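Local coordinates for uncharacterized protein (Bacteroides eggerthii, PDB 4L3R), which is of unknown function but belongs to the DUF4847 family of the calycin clan, whose members are built on antiparallel beta-sheet barrels, at residues Leu33-Ser43 with Ser104-Ile112. Sequence-based numbering, arbitrary orientation.
Sequences LWSNEAEEKAS and SDKLAKVFI
Asp105, the N-cap of helix 106-116, spends one carboxylate oxygen on two tasks, a good example of how a capping residue can also join two helices. Its OD2 takes weak capping bonds from the amides of Leu107 and Ala108 and, on its syn side, accepts a hydrogen bond from Ser43 OG at 2.7 Å. Ser43 OG, lying 24° out of the indole plane, in turn accepts the N-H of Trp34 NE1, so that a chain of hydrogen bonds runs from ring through serine to the start of the helix. The other oxygen, OD1, accepts from a water that also donates to Glu39 O.

Lys106 follows. With CG beside the backbone N (chi1 -69°) and the rest of the chain extended, it runs past Trp34 in the opposite direction, its CB against Trp34 CD1. Lys106 CD passes 3.5 Å from Leu33 O, and Lys106 NZ ends in a salt bridge with Glu39 OE1. Glu39 OE1 also accepts from Ser35 N at 2.8 Å, nearly along its C-O axis. Were Glu39 an alanine, the Lys106 ammonium would probably lose its carboxylate and Ser35 N its acceptor, although the Asn36 cap on the backbone N of residue 39 could remain.

In this fold, an antiparallel sheet consistent with the barrel of the calycins, the contact joins helix 37-48 and the loop leading into it to the N-terminal end of helix 106-116, which packs on strand 15-22 through Leu107 and Val110. Leu107 lays CB 4.0 Å from Trp34 CZ2, while its CD1 meets Leu33 CD1. The indole is held between Glu40 CA on one face and Leu33 CD2 over the centre of the other, with Phe29 meeting it edge-to-face. Nearly one turn further along, Val110 CG2 approaches that same Leu33 CD2 at 3.9 Å, its side chain also touching Tyr30.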
loop_
_atom_site.group_PDB
_atom_site.type_symbol
_atom_site.label_atom_id
_atom_site.label_comp_id
_atom_site.label_asym_id
_atom_site.label_seq_id
_atom_site.Cartn_x
_atom_site.Cartn_y
_atom_site.Cartn_z
ATOM N N LEU B 33 19.823 -16.217 25.142
ATOM C CA LEU B 33 18.482 -16.307 24.545
ATOM C C LEU B 33 17.848 -17.645 24.982
ATOM O O LEU B 33 16.684 -17.675 25.387
ATOM C CB LEU B 33 18.561 -16.181 23.018
ATOM C CG LEU B 33 17.330 -15.611 22.309
ATOM C CD1 LEU B 33 17.656 -15.265 20.865
ATOM C CD2 LEU B 33 16.152 -16.561 22.369
ATOM N N TRP B 34 18.646 -18.730 24.949
ATOM C CA TRP B 34 18.259 -20.069 25.415
ATOM C C TRP B 34 19.087 -20.434 26.651
ATOM O O TRP B 34 20.081 -19.771 26.931
ATOM C CB TRP B 34 18.469 -21.102 24.302
ATOM C CG TRP B 34 17.648 -20.834 23.075
ATOM C CD1 TRP B 34 16.318 -21.072 22.915
ATOM C CD2 TRP B 34 18.108 -20.263 21.840
ATOM N NE1 TRP B 34 15.923 -20.722 21.645
ATOM C CE2 TRP B 34 16.998 -20.203 20.969
ATOM C CE3 TRP B 34 19.357 -19.823 21.374
ATOM C CZ2 TRP B 34 17.103 -19.734 19.656
ATOM C CZ3 TRP B 34 19.452 -19.334 20.080
ATOM C CH2 TRP B 34 18.333 -19.306 19.234
ATOM N N SER B 35 18.658 -21.464 27.403
ATOM C CA SER B 35 19.354 -21.948 28.613
ATOM C C SER B 35 20.220 -23.192 28.339
ATOM O O SER B 35 21.072 -23.522 29.166
ATOM C CB SER B 35 18.345 -22.294 29.713
ATOM O OG SER B 35 17.705 -21.151 30.254
ATOM N N ASN B 36 19.976 -23.917 27.227
ATOM C CA ASN B 36 20.723 -25.144 26.923
ATOM C C ASN B 36 20.702 -25.435 25.420
ATOM O O ASN B 36 19.939 -24.802 24.690
ATOM C CB ASN B 36 20.144 -26.328 27.719
ATOM C CG ASN B 36 18.657 -26.537 27.531
ATOM O OD1 ASN B 36 18.200 -26.950 26.465
ATOM N ND2 ASN B 36 17.867 -26.275 28.561
ATOM N N GLU B 37 21.537 -26.396 24.962
ATOM C CA GLU B 37 21.622 -26.748 23.530
ATOM C C GLU B 37 20.282 -27.296 22.964
ATOM O O GLU B 37 19.943 -26.982 21.824
ATOM C CB GLU B 37 22.750 -27.782 23.258
ATOM C CG GLU B 37 23.841 -27.317 22.306
ATOM C CD GLU B 37 23.384 -26.870 20.929
ATOM O OE1 GLU B 37 22.457 -27.501 20.370
ATOM O OE2 GLU B 37 23.970 -25.899 20.399
ATOM N N ALA B 38 19.539 -28.114 23.740
ATOM C CA ALA B 38 18.281 -28.712 23.267
ATOM C C ALA B 38 17.229 -27.644 22.968
ATOM O O ALA B 38 16.523 -27.756 21.960
ATOM C CB ALA B 38 17.744 -29.706 24.288
ATOM N N GLU B 39 17.126 -26.606 23.820
ATOM C CA GLU B 39 16.198 -25.493 23.573
ATOM C C GLU B 39 16.546 -24.780 22.265
ATOM O O GLU B 39 15.658 -24.511 21.454
ATOM C CB GLU B 39 16.238 -24.466 24.719
ATOM C CG GLU B 39 15.435 -24.833 25.952
ATOM C CD GLU B 39 15.476 -23.774 27.039
ATOM O OE1 GLU B 39 16.258 -22.804 26.906
ATOM O OE2 GLU B 39 14.726 -23.919 28.032
ATOM N N GLU B 40 17.841 -24.457 22.069
ATOM C CA GLU B 40 18.305 -23.775 20.859
ATOM C C GLU B 40 18.052 -24.635 19.619
ATOM O O GLU B 40 17.582 -24.109 18.611
ATOM C CB GLU B 40 19.797 -23.399 20.968
ATOM C CG GLU B 40 20.368 -22.786 19.695
ATOM C CD GLU B 40 21.782 -22.244 19.763
ATOM O OE1 GLU B 40 22.341 -22.135 20.878
ATOM O OE2 GLU B 40 22.343 -21.952 18.684
ATOM N N LYS B 41 18.365 -25.940 19.695
ATOM C CA LYS B 41 18.155 -26.901 18.606
ATOM C C LYS B 41 16.677 -26.924 18.186
ATOM O O LYS B 41 16.387 -26.827 16.996
ATOM C CB LYS B 41 18.613 -28.309 19.043
ATOM C CG LYS B 41 18.577 -29.387 17.958
ATOM C CD LYS B 41 19.014 -30.742 18.528
ATOM C CE LYS B 41 18.812 -31.900 17.578
ATOM N NZ LYS B 41 19.855 -31.948 16.520
ATOM N N ALA B 42 15.755 -27.028 19.164
ATOM C CA ALA B 42 14.309 -27.065 18.920
ATOM C C ALA B 42 13.806 -25.749 18.275
ATOM O O ALA B 42 12.936 -25.786 17.405
ATOM C CB ALA B 42 13.564 -27.338 20.223
ATOM N N SER B 43 14.378 -24.600 18.678
ATOM C CA SER B 43 14.034 -23.307 18.082
ATOM C C SER B 43 14.520 -23.225 16.639
ATOM O O SER B 43 13.814 -22.695 15.782
ATOM C CB SER B 43 14.637 -22.153 18.875
ATOM O OG SER B 43 13.891 -21.903 20.051
ATOM N N SER B 104 5.353 -20.821 23.667
ATOM C CA SER B 104 6.151 -21.586 24.625
ATOM C C SER B 104 7.645 -21.510 24.239
ATOM O O SER B 104 8.505 -21.533 25.117
ATOM C CB SER B 104 5.686 -23.041 24.703
ATOM O OG SER B 104 5.930 -23.770 23.509
ATOM N N ASP B 105 7.955 -21.429 22.936
ATOM C CA ASP B 105 9.330 -21.371 22.440
ATOM C C ASP B 105 9.978 -20.024 22.783
ATOM O O ASP B 105 9.373 -18.984 22.541
ATOM C CB ASP B 105 9.339 -21.594 20.920
ATOM C CG ASP B 105 10.710 -21.865 20.365
ATOM O OD1 ASP B 105 11.165 -23.020 20.456
ATOM O OD2 ASP B 105 11.339 -20.919 19.856
ATOM N N LYS B 106 11.204 -20.044 23.339
ATOM C CA LYS B 106 11.903 -18.817 23.742
ATOM C C LYS B 106 12.211 -17.895 22.564
ATOM O O LYS B 106 12.122 -16.682 22.737
ATOM C CB LYS B 106 13.198 -19.129 24.502
ATOM C CG LYS B 106 12.947 -19.728 25.886
ATOM C CD LYS B 106 14.264 -19.930 26.623
ATOM C CE LYS B 106 14.075 -20.439 28.033
ATOM N NZ LYS B 106 15.363 -20.492 28.769
ATOM N N LEU B 107 12.572 -18.436 21.383
ATOM C CA LEU B 107 12.826 -17.582 20.213
ATOM C C LEU B 107 11.537 -16.884 19.780
ATOM O O LEU B 107 11.572 -15.701 19.436
ATOM C CB LEU B 107 13.414 -18.378 19.034
ATOM C CG LEU B 107 13.864 -17.551 17.814
ATOM C CD1 LEU B 107 14.980 -16.578 18.181
ATOM C CD2 LEU B 107 14.300 -18.458 16.676
ATOM N N ALA B 108 10.405 -17.605 19.817
ATOM C CA ALA B 108 9.090 -17.052 19.457
ATOM C C ALA B 108 8.647 -15.961 20.452
ATOM O O ALA B 108 8.083 -14.953 20.031
ATOM C CB ALA B 108 8.054 -18.164 19.395
ATOM N N LYS B 109 8.932 -16.145 21.758
ATOM C CA LYS B 109 8.599 -15.133 22.774
ATOM C C LYS B 109 9.395 -13.846 22.542
ATOM O O LYS B 109 8.835 -12.751 22.633
ATOM C CB LYS B 109 8.885 -15.657 24.192
ATOM C CG LYS B 109 7.898 -16.690 24.715
ATOM C CD LYS B 109 8.376 -17.220 26.074
ATOM C CE LYS B 109 7.432 -18.215 26.682
ATOM N NZ LYS B 109 7.901 -18.680 28.015
ATOM N N VAL B 110 10.704 -13.987 22.251
ATOM C CA VAL B 110 11.602 -12.862 21.984
ATOM C C VAL B 110 11.168 -12.130 20.694
ATOM O O VAL B 110 11.171 -10.898 20.657
ATOM C CB VAL B 110 13.077 -13.351 21.914
ATOM C CG1 VAL B 110 13.994 -12.301 21.285
ATOM C CG2 VAL B 110 13.579 -13.729 23.305
ATOM N N PHE B 111 10.819 -12.885 19.647
ATOM C CA PHE B 111 10.377 -12.330 18.361
ATOM C C PHE B 111 9.125 -11.454 18.522
ATOM O O PHE B 111 9.123 -10.309 18.073
ATOM C CB PHE B 111 10.090 -13.486 17.386
ATOM C CG PHE B 111 9.595 -13.093 16.017
ATOM C CD1 PHE B 111 10.482 -12.705 15.028
ATOM C CD2 PHE B 111 8.253 -13.203 15.688
ATOM C CE1 PHE B 111 10.038 -12.405 13.750
ATOM C CE2 PHE B 111 7.803 -12.887 14.406
ATOM C CZ PHE B 111 8.702 -12.500 13.440
ATOM N N ILE B 112 8.089 -11.981 19.193
ATOM C CA ILE B 112 6.816 -11.268 19.387
ATOM C C ILE B 112 7.006 -10.032 20.277
ATOM O O ILE B 112 6.515 -8.962 19.915
ATOM C CB ILE B 112 5.720 -12.223 19.952
ATOM C CG1 ILE B 112 5.343 -13.315 18.913
ATOM C CG2 ILE B 112 4.466 -11.456 20.413
ATOM C CD1 ILE B 112 4.512 -12.853 17.687
HETATM O O HOH W 1 13.053 -24.287 22.161
#